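Local coordinates for protein SAM-dependent methyltransferase (Exiguobacterium sibiricum 255-15, PDB 3D2L) that probably transfers a methyl group from S-adenosylmethionine to an acceptor that remains unassigned, at residues L172-E177 and H196-Y201; K150-H155 and W163-G168; D105-L110 and F135-P140; Q205-L210 and I236-E241. One frame throughout, in Å; residues are numbered along the deposited sequence. Where two conformers were deposited one is given.

Interactions 3 and 4 are the buried contacts and belong to the seven-stranded mixed sheet: interaction 3 brings a loop onto strand 131-138, and interaction 4 lays helix 203-212 on the adjacent strand 235-242, with V137 O to I236 N at 2.8 Å joining the two. Interactions 1 and 2 belong to the four-stranded antiparallel sheet; the first is partly buried, while the second is a surface contact on an outermost strand. Chemistry follows place: aromatic and backbone pairing in interaction 2, backbone bonds with a buried side-chain hydrogen bond in interaction 1, mixed polar and apolar packing in interaction 3, and purely apolar packing in interaction 4. Interaction 1 touches all three others.

Interaction 1: residues L172-E177 and H196-Y201; sequences LSVVHE and HHQRTY
H176 and Q198 meet across the beta hairpin of strands 173-183 and 189-199, where V174, H176, H196 and Q198 share one face of the antiparallel sheet. They are diagonal neighbours, since the hydrogen-bonded pairs are V174 with Q198 and H176 with H196. CG of H176 is set beside its backbone N, anti to the carbonyl carbon (chi1 -58°). H176 NE2 donates to Q198 OE1 over 2.9 Å. The acceptor lies near the ring plane, whereas the donor stands 37° out of the amide plane. Q198 OE1 is also bonded to H138 NE2 and Q198 NE2 to D105, which fixes the amide at both atoms and ties the hairpin to the methyltransferase core. At the root of the glutamine, V174 CG1 packs on Q198 CB at 3.5 Å. At the other end L172 bends off the strand and still accepts a bond from T200 N at its carbonyl O, 2.9 Å long. Its side chain follows T200 into Y201, with L172 CB 3.3 Å from T200 O and L172 CD1 3.9 Å from Y201 CA.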
loop_
_atom_site.group_PDB
_atom_site.type_symbol
_atom_site.label_atom_id
_atom_site.label_comp_id
_atom_site.label_asym_id
_atom_site.label_seq_id
_atom_site.Cartn_x
_atom_site.Cartn_y
_atom_site.Cartn_z
ATOM N N LEU A 172 10.042 13.796 -8.118
ATOM C CA LEU A 172 8.932 13.268 -7.322
ATOM C C LEU A 172 9.281 11.957 -6.603
ATOM O O LEU A 172 8.442 11.049 -6.471
ATOM C CB LEU A 172 7.692 13.098 -8.203
ATOM C CG LEU A 172 7.205 14.325 -8.984
ATOM C CD1 LEU A 172 5.931 13.953 -9.770
ATOM C CD2 LEU A 172 6.977 15.509 -8.037
ATOM N N SER A 173 10.518 11.880 -6.110
ATOM C CA SER A 173 10.998 10.721 -5.356
ATOM C C SER A 173 11.380 11.164 -3.946
ATOM O O SER A 173 11.643 12.346 -3.692
ATOM C CB SER A 173 12.190 10.051 -6.057
ATOM O OG SER A 173 13.375 10.805 -5.892
ATOM N N VAL A 174 11.374 10.209 -3.032
ATOM C CA VAL A 174 11.713 10.452 -1.631
ATOM C C VAL A 174 12.536 9.273 -1.157
ATOM O O VAL A 174 12.324 8.140 -1.614
ATOM C CB VAL A 174 10.440 10.614 -0.727
ATOM C CG1 VAL A 174 9.564 9.415 -0.851
ATOM C CG2 VAL A 174 10.769 10.758 0.750
ATOM N N VAL A 175 13.517 9.570 -0.297
ATOM C CA VAL A 175 14.335 8.583 0.398
ATOM C C VAL A 175 13.917 8.704 1.860
ATOM O O VAL A 175 14.021 9.775 2.450
ATOM C CB VAL A 175 15.868 8.877 0.275
ATOM C CG1 VAL A 175 16.673 7.845 1.037
ATOM C CG2 VAL A 175 16.301 8.908 -1.171
ATOM N N HIS A 176 13.360 7.633 2.420
ATOM C CA HIS A 176 12.973 7.606 3.833
ATOM C C HIS A 176 14.056 6.897 4.610
ATOM O O HIS A 176 14.238 5.686 4.435
ATOM C CB HIS A 176 11.680 6.799 4.038
ATOM C CG HIS A 176 10.525 7.315 3.253
ATOM N ND1 HIS A 176 10.011 8.580 3.427
ATOM C CD2 HIS A 176 9.767 6.724 2.295
ATOM C CE1 HIS A 176 8.992 8.750 2.599
ATOM N NE2 HIS A 176 8.807 7.628 1.923
ATOM N N GLU A 177 14.783 7.635 5.453
ATOM C CA GLU A 177 15.829 7.040 6.294
ATOM C C GLU A 177 15.228 6.813 7.648
ATOM O O GLU A 177 14.938 7.755 8.367
ATOM C CB GLU A 177 17.053 7.934 6.382
ATOM C CG GLU A 177 17.746 8.103 5.045
ATOM C CD GLU A 177 18.586 6.918 4.629
ATOM O OE1 GLU A 177 18.397 5.802 5.175
ATOM O OE2 GLU A 177 19.469 7.119 3.754
ATOM N N HIS A 196 14.119 3.314 2.709
ATOM C CA HIS A 196 12.993 3.030 1.836
ATOM C C HIS A 196 12.937 4.107 0.784
ATOM O O HIS A 196 13.225 5.265 1.058
ATOM C CB HIS A 196 11.709 2.962 2.645
ATOM C CG HIS A 196 11.727 1.872 3.682
ATOM N ND1 HIS A 196 11.477 0.550 3.377
ATOM C CD2 HIS A 196 12.015 1.901 5.003
ATOM C CE1 HIS A 196 11.595 -0.184 4.468
ATOM N NE2 HIS A 196 11.910 0.612 5.471
ATOM N N HIS A 197 12.549 3.696 -0.418
ATOM C CA HIS A 197 12.488 4.578 -1.563
ATOM C C HIS A 197 11.079 4.618 -2.095
ATOM O O HIS A 197 10.465 3.579 -2.309
ATOM C CB HIS A 197 13.432 4.067 -2.653
ATOM C CG HIS A 197 14.861 4.048 -2.222
ATOM N ND1 HIS A 197 15.662 5.167 -2.275
ATOM C CD2 HIS A 197 15.610 3.072 -1.650
ATOM C CE1 HIS A 197 16.853 4.873 -1.782
ATOM N NE2 HIS A 197 16.844 3.610 -1.391
ATOM N N GLN A 198 10.584 5.822 -2.346
ATOM C CA GLN A 198 9.279 5.977 -2.973
ATOM C C GLN A 198 9.332 6.986 -4.092
ATOM O O GLN A 198 10.154 7.896 -4.076
ATOM C CB GLN A 198 8.220 6.355 -1.969
ATOM C CG GLN A 198 7.726 5.201 -1.149
ATOM C CD GLN A 198 6.557 5.607 -0.289
ATOM O OE1 GLN A 198 6.585 6.694 0.342
ATOM N NE2 GLN A 198 5.504 4.763 -0.257
ATOM N N ARG A 199 8.474 6.776 -5.087
ATOM C CA ARG A 199 8.422 7.632 -6.219
ATOM C C ARG A 199 6.982 7.723 -6.717
ATOM O O ARG A 199 6.198 6.749 -6.706
ATOM C CB ARG A 199 9.367 7.109 -7.333
ATOM C CG ARG A 199 9.384 7.939 -8.588
ATOM C CD ARG A 199 10.336 7.327 -9.578
ATOM N NE ARG A 199 10.397 8.125 -10.792
ATOM C CZ ARG A 199 11.113 7.792 -11.841
ATOM N NH1 ARG A 199 11.862 6.694 -11.821
ATOM N NH2 ARG A 199 11.105 8.584 -12.901
ATOM N N THR A 200 6.618 8.927 -7.123
ATOM C CA THR A 200 5.315 9.153 -7.659
ATOM C C THR A 200 5.410 9.907 -8.985
ATOM O O THR A 200 6.521 10.252 -9.467
ATOM C CB THR A 200 4.358 9.792 -6.601
ATOM O OG1 THR A 200 3.010 9.457 -6.931
ATOM C CG2 THR A 200 4.551 11.339 -6.497
ATOM N N TYR A 201 4.245 10.072 -9.596
ATOM C CA TYR A 201 4.052 10.695 -10.886
ATOM C C TYR A 201 2.769 11.532 -10.858
ATOM O O TYR A 201 1.879 11.318 -9.983
ATOM C CB TYR A 201 3.913 9.609 -11.976
ATOM C CG TYR A 201 5.103 8.677 -12.040
ATOM C CD1 TYR A 201 5.132 7.491 -11.287
ATOM C CD2 TYR A 201 6.205 8.981 -12.835
ATOM C CE1 TYR A 201 6.233 6.659 -11.316
ATOM C CE2 TYR A 201 7.287 8.126 -12.905
ATOM C CZ TYR A 201 7.299 6.972 -12.133
ATOM O OH TYR A 201 8.394 6.124 -12.179
HETATM O O HOH W 1 13.920 7.491 -3.819
#

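Interaction 2: residues K150-H155 and W163-G168; sequences KTYATH and WFADPG
The beta hairpin of strands 150-155 and 159-167, at one margin of the four-stranded antiparallel sheet, is held here by Y152 and W163, a hydrogen-bonded pair. Each backbone N donates to the other's O, both at 2.7 Å, and the next hydrogen-bonded pair, K150 with A165, repeats the pattern. On the face carrying Y152, W163 and A165 the side chains form an edge-to-face pair: the centroids of the Y152 ring and the six-membered ring of W163 lie 5.3 Å apart, the planes turned by 62°. CG of W163 is anti to its backbone N (chi1 167°), and its indole presents a face to Y152 CD2, 4.1 Å above its centre. A165 CB meets the edge of the tyrosine ring at CE2, 4.3 Å away, while Y152 OH bonds to L146 O. On the reverse face T151 OG1 lies in the plane of the F164 ring, 3.3 Å from CD1. One water bonds to D166 OD2 and, weakly, to K150 O. The paired backbone groups thus define the register, and the side chains add aromatic and van der Waals packing.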
loop_
_atom_site.group_PDB
_atom_site.type_symbol
_atom_site.label_atom_id
_atom_site.label_comp_id
_atom_site.label_asym_id
_atom_site.label_seq_id
_atom_site.Cartn_x
_atom_site.Cartn_y
_atom_site.Cartn_z
ATOM N N LYS A 150 11.968 16.729 5.851
ATOM C CA LYS A 150 11.260 16.712 7.128
ATOM C C LYS A 150 11.722 15.590 8.063
ATOM O O LYS A 150 12.187 14.532 7.632
ATOM C CB LYS A 150 9.772 16.558 6.892
ATOM C CG LYS A 150 9.134 17.700 6.072
ATOM C CD LYS A 150 9.279 19.058 6.777
ATOM C CE LYS A 150 8.603 20.211 6.033
ATOM N NZ LYS A 150 9.173 20.419 4.691
ATOM N N THR A 151 11.550 15.819 9.361
ATOM C CA THR A 151 11.881 14.836 10.367
ATOM C C THR A 151 10.646 14.450 11.162
ATOM O O THR A 151 9.923 15.317 11.649
ATOM C CB THR A 151 12.945 15.374 11.337
ATOM O OG1 THR A 151 14.105 15.729 10.581
ATOM C CG2 THR A 151 13.317 14.304 12.357
ATOM N N TYR A 152 10.434 13.152 11.298
ATOM C CA TYR A 152 9.332 12.593 12.067
ATOM C C TYR A 152 9.870 11.640 13.105
ATOM O O TYR A 152 10.808 10.898 12.858
ATOM C CB TYR A 152 8.351 11.866 11.160
ATOM C CG TYR A 152 7.846 12.770 10.051
ATOM C CD1 TYR A 152 6.985 13.828 10.336
ATOM C CD2 TYR A 152 8.249 12.586 8.728
ATOM C CE1 TYR A 152 6.531 14.681 9.328
ATOM C CE2 TYR A 152 7.781 13.416 7.710
ATOM C CZ TYR A 152 6.928 14.468 8.016
ATOM O OH TYR A 152 6.466 15.321 7.023
ATOM N N ALA A 153 9.276 11.636 14.284
ATOM C CA ALA A 153 9.737 10.720 15.316
ATOM C C ALA A 153 8.686 10.539 16.343
ATOM O O ALA A 153 7.928 11.464 16.619
ATOM C CB ALA A 153 11.020 11.228 15.990
ATOM N N THR A 154 8.637 9.335 16.907
ATOM C CA THR A 154 7.725 9.070 17.987
ATOM C C THR A 154 8.105 7.823 18.772
ATOM O O THR A 154 8.961 7.023 18.376
ATOM C CB THR A 154 6.222 9.034 17.548
ATOM O OG1 THR A 154 5.402 9.261 18.707
ATOM C CG2 THR A 154 5.855 7.726 16.881
ATOM N N HIS A 155 7.472 7.718 19.919
ATOM C CA HIS A 155 7.678 6.627 20.830
ATOM C C HIS A 155 6.389 5.812 20.914
ATOM O O HIS A 155 5.306 6.383 21.019
ATOM C CB HIS A 155 8.002 7.157 22.229
ATOM C CG HIS A 155 9.198 8.065 22.314
ATOM N ND1 HIS A 155 10.490 7.621 22.133
ATOM C CD2 HIS A 155 9.301 9.358 22.706
ATOM C CE1 HIS A 155 11.331 8.622 22.335
ATOM N NE2 HIS A 155 10.635 9.689 22.688
ATOM N N TRP A 163 12.591 9.250 11.659
ATOM C CA TRP A 163 12.361 9.154 10.229
ATOM C C TRP A 163 12.658 10.467 9.533
ATOM O O TRP A 163 12.059 11.488 9.840
ATOM C CB TRP A 163 10.922 8.734 10.041
ATOM C CG TRP A 163 10.336 8.842 8.663
ATOM C CD1 TRP A 163 10.986 9.007 7.486
ATOM C CD2 TRP A 163 8.964 8.604 8.328
ATOM N NE1 TRP A 163 10.093 8.998 6.440
ATOM C CE2 TRP A 163 8.849 8.727 6.920
ATOM C CE3 TRP A 163 7.819 8.332 9.080
ATOM C CZ2 TRP A 163 7.633 8.604 6.245
ATOM C CZ3 TRP A 163 6.609 8.189 8.413
ATOM C CH2 TRP A 163 6.528 8.328 6.998
ATOM N N PHE A 164 13.638 10.434 8.633
ATOM C CA PHE A 164 13.987 11.574 7.810
ATOM C C PHE A 164 13.434 11.312 6.413
ATOM O O PHE A 164 13.669 10.250 5.837
ATOM C CB PHE A 164 15.490 11.774 7.673
ATOM C CG PHE A 164 16.200 11.960 8.994
ATOM C CD1 PHE A 164 15.797 12.947 9.882
ATOM C CD2 PHE A 164 17.304 11.187 9.319
ATOM C CE1 PHE A 164 16.455 13.121 11.103
ATOM C CE2 PHE A 164 17.960 11.368 10.526
ATOM C CZ PHE A 164 17.533 12.330 11.410
ATOM N N ALA A 165 12.743 12.296 5.863
ATOM C CA ALA A 165 12.133 12.180 4.549
ATOM C C ALA A 165 12.735 13.289 3.725
ATOM O O ALA A 165 12.572 14.468 4.048
ATOM C CB ALA A 165 10.639 12.322 4.668
ATOM N N ASP A 166 13.501 12.909 2.701
ATOM C CA ASP A 166 14.193 13.857 1.825
ATOM C C ASP A 166 14.007 13.539 0.342
ATOM O O ASP A 166 13.876 12.388 -0.006
ATOM C CB ASP A 166 15.689 13.816 2.113
ATOM C CG ASP A 166 16.038 14.387 3.455
ATOM O OD1 ASP A 166 16.205 15.618 3.528
ATOM O OD2 ASP A 166 16.188 13.605 4.414
ATOM N N PRO A 167 14.067 14.555 -0.548
ATOM C CA PRO A 167 13.913 14.231 -1.971
ATOM C C PRO A 167 14.988 13.258 -2.472
ATOM O O PRO A 167 16.127 13.297 -2.033
ATOM C CB PRO A 167 14.061 15.590 -2.681
ATOM C CG PRO A 167 13.855 16.605 -1.643
ATOM C CD PRO A 167 14.288 15.995 -0.333
ATOM N N GLY A 168 14.619 12.380 -3.384
ATOM C CA GLY A 168 15.557 11.429 -3.965
ATOM C C GLY A 168 16.159 12.077 -5.190
ATOM O O GLY A 168 15.977 13.282 -5.398
HETATM O O HOH W 2 15.274 15.298 6.759
#

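Interaction 3: residues D105-L110 and F135-P140; sequences DSLNYL and FDVHSP
D105 lies against the imidazole of H138, where the loop after strand 97-102 of the Rossmann-like methyltransferase sheet meets the end of neighbouring strand 131-138. Its CB sits over one face of the H138 ring, 3.7 Å from the centroid, a CH-pi contact. CG, placed between the backbone N and the carbonyl carbon (chi1 56°), drops past the ring's CE1-NE2 side, with D105 CG 3.2 Å from H138 CE1. Carboxylate and ring are turned by 31°, so they are not flat against each other. At the tip, OD1 forms a salt bridge with R235 and OD2 accepts from Q198 NE2. R235 also bridges to D136 OD2, which probably offsets the repulsion of these two nearby acids. Past D105 the chain enters the 3-10 turn 107-109. There L107 CD2 stands 3.7 Å above one face of the F135 ring, and a water links L107 N with D136 O. N108 lies across V137: its ND2 donates to R199 O, and its OD1 closes the contact by accepting a nearly straight bond from H138 N, 3.0 Å long, with 162° at the hydrogen.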
loop_
_atom_site.group_PDB
_atom_site.type_symbol
_atom_site.label_atom_id
_atom_site.label_comp_id
_atom_site.label_asym_id
_atom_site.label_seq_id
_atom_site.Cartn_x
_atom_site.Cartn_y
_atom_site.Cartn_z
ATOM N N ASP A 105 -0.236 3.848 -0.392
ATOM C CA ASP A 105 0.971 4.214 -1.143
ATOM C C ASP A 105 1.985 3.089 -1.364
ATOM O O ASP A 105 3.165 3.331 -1.690
ATOM C CB ASP A 105 1.640 5.520 -0.630
ATOM C CG ASP A 105 2.008 5.487 0.858
ATOM O OD1 ASP A 105 1.132 5.807 1.672
ATOM O OD2 ASP A 105 3.169 5.191 1.207
ATOM N N SER A 106 1.519 1.843 -1.260
ATOM C CA SER A 106 2.364 0.693 -1.525
ATOM C C SER A 106 2.891 0.702 -2.966
ATOM O O SER A 106 4.019 0.252 -3.244
ATOM C CB SER A 106 1.571 -0.577 -1.306
ATOM O OG SER A 106 2.440 -1.669 -1.405
ATOM N N LEU A 107 2.073 1.206 -3.891
ATOM C CA LEU A 107 2.485 1.257 -5.299
ATOM C C LEU A 107 3.662 2.159 -5.464
ATOM O O LEU A 107 4.490 1.965 -6.372
ATOM C CB LEU A 107 1.313 1.711 -6.208
ATOM C CG LEU A 107 1.586 1.497 -7.706
ATOM C CD1 LEU A 107 1.449 0.068 -8.176
ATOM C CD2 LEU A 107 0.638 2.427 -8.465
ATOM N N ASN A 108 3.773 3.170 -4.593
ATOM C CA ASN A 108 4.898 4.104 -4.673
ATOM C C ASN A 108 6.300 3.556 -4.360
ATOM O O ASN A 108 7.292 4.233 -4.623
ATOM C CB ASN A 108 4.626 5.398 -3.870
ATOM C CG ASN A 108 3.538 6.246 -4.460
ATOM O OD1 ASN A 108 2.512 6.464 -3.812
ATOM N ND2 ASN A 108 3.684 6.636 -5.712
ATOM N N TYR A 109 6.396 2.338 -3.842
ATOM C CA TYR A 109 7.674 1.713 -3.583
ATOM C C TYR A 109 8.334 1.236 -4.871
ATOM O O TYR A 109 9.513 1.001 -4.879
ATOM C CB TYR A 109 7.550 0.578 -2.574
ATOM C CG TYR A 109 7.285 1.110 -1.176
ATOM C CD1 TYR A 109 8.297 1.658 -0.396
ATOM C CD2 TYR A 109 6.030 0.988 -0.625
ATOM C CE1 TYR A 109 8.003 2.159 0.918
ATOM C CE2 TYR A 109 5.732 1.469 0.630
ATOM C CZ TYR A 109 6.714 2.048 1.395
ATOM O OH TYR A 109 6.339 2.509 2.630
ATOM N N LEU A 110 7.570 1.157 -5.966
ATOM C CA LEU A 110 8.132 0.789 -7.249
ATOM C C LEU A 110 9.128 1.829 -7.631
ATOM O O LEU A 110 8.920 2.997 -7.350
ATOM C CB LEU A 110 7.058 0.655 -8.320
ATOM C CG LEU A 110 6.071 -0.491 -7.997
ATOM C CD1 LEU A 110 4.937 -0.583 -9.040
ATOM C CD2 LEU A 110 6.848 -1.788 -7.887
ATOM N N PHE A 135 -6.081 1.670 -6.185
ATOM C CA PHE A 135 -4.842 2.034 -5.517
ATOM C C PHE A 135 -4.836 3.526 -5.177
ATOM O O PHE A 135 -5.497 4.341 -5.814
ATOM C CB PHE A 135 -3.553 1.694 -6.324
ATOM C CG PHE A 135 -3.426 2.426 -7.656
ATOM C CD1 PHE A 135 -2.783 3.647 -7.746
ATOM C CD2 PHE A 135 -3.938 1.882 -8.812
ATOM C CE1 PHE A 135 -2.658 4.305 -8.951
ATOM C CE2 PHE A 135 -3.792 2.541 -10.029
ATOM C CZ PHE A 135 -3.173 3.742 -10.091
ATOM N N ASP A 136 -4.065 3.861 -4.150
ATOM C CA ASP A 136 -3.881 5.249 -3.731
ATOM C C ASP A 136 -2.384 5.522 -3.661
ATOM O O ASP A 136 -1.575 4.638 -3.263
ATOM C CB ASP A 136 -4.555 5.544 -2.389
ATOM C CG ASP A 136 -4.080 4.608 -1.280
ATOM O OD1 ASP A 136 -4.502 3.424 -1.251
ATOM O OD2 ASP A 136 -3.317 5.086 -0.419
ATOM N N VAL A 137 -2.020 6.733 -4.086
ATOM C CA VAL A 137 -0.613 7.143 -4.180
ATOM C C VAL A 137 -0.410 8.552 -3.697
ATOM O O VAL A 137 -1.363 9.321 -3.571
ATOM C CB VAL A 137 -0.066 7.062 -5.651
ATOM C CG1 VAL A 137 0.137 5.604 -6.111
ATOM C CG2 VAL A 137 -0.953 7.830 -6.633
ATOM N N HIS A 138 0.842 8.882 -3.410
ATOM C CA HIS A 138 1.199 10.230 -3.059
ATOM C C HIS A 138 1.004 11.138 -4.265
ATOM O O HIS A 138 1.213 10.724 -5.395
ATOM C CB HIS A 138 2.681 10.339 -2.640
ATOM C CG HIS A 138 3.057 9.450 -1.497
ATOM N ND1 HIS A 138 2.322 9.389 -0.337
ATOM C CD2 HIS A 138 4.107 8.610 -1.323
ATOM C CE1 HIS A 138 2.910 8.570 0.511
ATOM N NE2 HIS A 138 3.999 8.082 -0.062
ATOM N N SER A 139 0.607 12.375 -3.992
ATOM C CA SER A 139 0.504 13.386 -5.004
ATOM C C SER A 139 1.873 14.002 -5.124
ATOM O O SER A 139 2.671 13.901 -4.174
ATOM C CB SER A 139 -0.433 14.473 -4.547
ATOM O OG SER A 139 0.070 15.054 -3.351
ATOM N N PRO A 140 2.169 14.636 -6.279
ATOM C CA PRO A 140 3.404 15.427 -6.425
ATOM C C PRO A 140 3.558 16.490 -5.314
ATOM O O PRO A 140 4.658 16.686 -4.797
ATOM C CB PRO A 140 3.216 16.092 -7.787
ATOM C CG PRO A 140 2.393 15.147 -8.530
ATOM C CD PRO A 140 1.406 14.613 -7.539
HETATM O O HOH W 3 -0.611 2.221 -3.484
#

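Interaction 4: residues Q205-L210 and I236-E241; sequences QYITWL and IFFVAE
F238 reaches from strand 235-242 into a hollow made by Y206, I207 and L210, packing helix 203-212 on the mixed sheet of this alpha/beta fold. Helix and strand segments run nearly parallel, 15° apart, with axes 10.5 Å from each other at closest approach. The phenyl ring is the main bump, and its outer atoms reach the helix: F238 CE2 is 3.8 Å from Y206 CB and 4.1 Å from I207 CG1, the latter at the ring edge. One helical turn after Y206, L210 divides its two methyls. L210 CD1 meets F238 CD2 at 4.1 Å, and L210 CD2 comes down on the small A240 CB at 4.2 Å, so a large bump from the helix faces a shallow place on the strand. No hydrogen bond crosses. Around this core F238 also stacks on F135 of strand 131-138, L210 continues onto L133, V217 of strand 215-222 and F120 of helix 113-126, and Y206 packs on V137 and L107.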
loop_
_atom_site.group_PDB
_atom_site.type_symbol
_atom_site.label_atom_id
_atom_site.label_comp_id
_atom_site.label_asym_id
_atom_site.label_seq_id
_atom_site.Cartn_x
_atom_site.Cartn_y
_atom_site.Cartn_z
ATOM N N GLN A 205 -0.053 10.598 -15.653
ATOM C CA GLN A 205 0.906 9.573 -16.067
ATOM C C GLN A 205 0.371 8.205 -15.695
ATOM O O GLN A 205 0.447 7.266 -16.490
ATOM C CB GLN A 205 2.277 9.761 -15.404
ATOM C CG GLN A 205 3.255 8.661 -15.795
ATOM C CD GLN A 205 3.517 8.618 -17.283
ATOM O OE1 GLN A 205 4.397 9.308 -17.763
ATOM N NE2 GLN A 205 2.791 7.777 -18.012
ATOM N N TYR A 206 -0.183 8.097 -14.487
ATOM C CA TYR A 206 -0.800 6.852 -14.058
ATOM C C TYR A 206 -2.024 6.453 -14.910
ATOM O O TYR A 206 -2.212 5.278 -15.176
ATOM C CB TYR A 206 -1.228 6.900 -12.586
ATOM C CG TYR A 206 -0.066 6.790 -11.571
ATOM C CD1 TYR A 206 0.583 5.570 -11.355
ATOM C CD2 TYR A 206 0.288 7.859 -10.790
ATOM C CE1 TYR A 206 1.616 5.453 -10.427
ATOM C CE2 TYR A 206 1.280 7.758 -9.837
ATOM C CZ TYR A 206 1.951 6.553 -9.657
ATOM O OH TYR A 206 2.944 6.459 -8.724
ATOM N N ILE A 207 -2.868 7.413 -15.260
ATOM C CA ILE A 207 -4.054 7.202 -16.129
ATOM C C ILE A 207 -3.585 6.645 -17.468
ATOM O O ILE A 207 -4.159 5.717 -17.974
ATOM C CB ILE A 207 -4.850 8.523 -16.367
ATOM C CG1 ILE A 207 -5.548 9.009 -15.070
ATOM C CG2 ILE A 207 -5.909 8.352 -17.501
ATOM C CD1 ILE A 207 -5.968 10.556 -15.098
ATOM N N THR A 208 -2.523 7.208 -18.039
ATOM C CA THR A 208 -2.002 6.706 -19.320
ATOM C C THR A 208 -1.558 5.261 -19.261
ATOM O O THR A 208 -1.849 4.475 -20.143
ATOM C CB THR A 208 -0.814 7.581 -19.794
ATOM O OG1 THR A 208 -1.318 8.881 -20.075
ATOM C CG2 THR A 208 -0.197 7.010 -21.056
ATOM N N TRP A 209 -0.812 4.920 -18.223
ATOM C CA TRP A 209 -0.351 3.568 -18.018
ATOM C C TRP A 209 -1.487 2.624 -17.802
ATOM O O TRP A 209 -1.452 1.512 -18.315
ATOM C CB TRP A 209 0.631 3.494 -16.831
ATOM C CG TRP A 209 1.989 4.150 -17.067
ATOM C CD1 TRP A 209 2.643 4.274 -18.258
ATOM C CD2 TRP A 209 2.864 4.686 -16.076
ATOM N NE1 TRP A 209 3.860 4.893 -18.067
ATOM C CE2 TRP A 209 4.020 5.140 -16.733
ATOM C CE3 TRP A 209 2.762 4.859 -14.690
ATOM C CZ2 TRP A 209 5.061 5.755 -16.052
ATOM C CZ3 TRP A 209 3.793 5.433 -14.018
ATOM C CH2 TRP A 209 4.935 5.863 -14.683
ATOM N N LEU A 210 -2.483 3.028 -17.015
ATOM C CA LEU A 210 -3.671 2.201 -16.822
ATOM C C LEU A 210 -4.354 1.881 -18.155
ATOM O O LEU A 210 -4.679 0.738 -18.406
ATOM C CB LEU A 210 -4.663 2.844 -15.860
ATOM C CG LEU A 210 -4.260 2.764 -14.375
ATOM C CD1 LEU A 210 -5.072 3.773 -13.529
ATOM C CD2 LEU A 210 -4.335 1.298 -13.839
ATOM N N ILE A 236 -3.858 10.555 -3.720
ATOM C CA ILE A 236 -4.712 10.415 -4.896
ATOM C C ILE A 236 -5.182 8.975 -5.050
ATOM O O ILE A 236 -4.389 8.046 -5.033
ATOM C CB ILE A 236 -4.017 10.970 -6.137
ATOM C CG1 ILE A 236 -3.549 12.402 -5.835
ATOM C CG2 ILE A 236 -4.985 10.927 -7.378
ATOM C CD1 ILE A 236 -3.099 13.190 -7.001
ATOM N N PHE A 237 -6.495 8.803 -5.181
ATOM C CA PHE A 237 -7.120 7.502 -5.256
ATOM C C PHE A 237 -7.559 7.240 -6.672
ATOM O O PHE A 237 -8.144 8.109 -7.308
ATOM C CB PHE A 237 -8.333 7.446 -4.298
ATOM C CG PHE A 237 -7.959 7.598 -2.849
ATOM C CD1 PHE A 237 -7.553 8.824 -2.354
ATOM C CD2 PHE A 237 -8.014 6.519 -1.979
ATOM C CE1 PHE A 237 -7.180 8.967 -1.017
ATOM C CE2 PHE A 237 -7.647 6.669 -0.635
ATOM C CZ PHE A 237 -7.240 7.902 -0.168
ATOM N N PHE A 238 -7.278 6.034 -7.164
ATOM C CA PHE A 238 -7.642 5.631 -8.533
ATOM C C PHE A 238 -8.512 4.410 -8.492
ATOM O O PHE A 238 -8.217 3.470 -7.758
ATOM C CB PHE A 238 -6.412 5.223 -9.316
ATOM C CG PHE A 238 -5.508 6.354 -9.628
ATOM C CD1 PHE A 238 -4.682 6.881 -8.644
ATOM C CD2 PHE A 238 -5.474 6.876 -10.893
ATOM C CE1 PHE A 238 -3.841 7.953 -8.938
ATOM C CE2 PHE A 238 -4.632 7.946 -11.193
ATOM C CZ PHE A 238 -3.846 8.479 -10.210
ATOM N N VAL A 239 -9.541 4.401 -9.331
ATOM C CA VAL A 239 -10.408 3.249 -9.487
ATOM C C VAL A 239 -10.381 3.006 -10.967
ATOM O O VAL A 239 -10.652 3.931 -11.763
ATOM C CB VAL A 239 -11.883 3.495 -9.006
ATOM C CG1 VAL A 239 -12.736 2.201 -9.173
ATOM C CG2 VAL A 239 -11.893 3.967 -7.550
ATOM N N ALA A 240 -10.040 1.773 -11.348
ATOM C CA ALA A 240 -9.950 1.382 -12.771
ATOM C C ALA A 240 -10.630 0.039 -12.961
ATOM O O ALA A 240 -10.716 -0.771 -12.025
ATOM C CB ALA A 240 -8.481 1.333 -13.243
ATOM N N GLU A 241 -11.153 -0.202 -14.162
ATOM C CA GLU A 241 -11.831 -1.460 -14.432
ATOM C C GLU A 241 -11.284 -2.134 -15.691
ATOM O O GLU A 241 -11.039 -1.486 -16.699
ATOM C CB GLU A 241 -13.315 -1.192 -14.569
ATOM C CG GLU A 241 -14.131 -2.392 -14.890
ATOM C CD GLU A 241 -15.573 -2.048 -14.963
ATOM O OE1 GLU A 241 -16.075 -1.495 -13.963
ATOM O OE2 GLU A 241 -16.193 -2.325 -16.009
#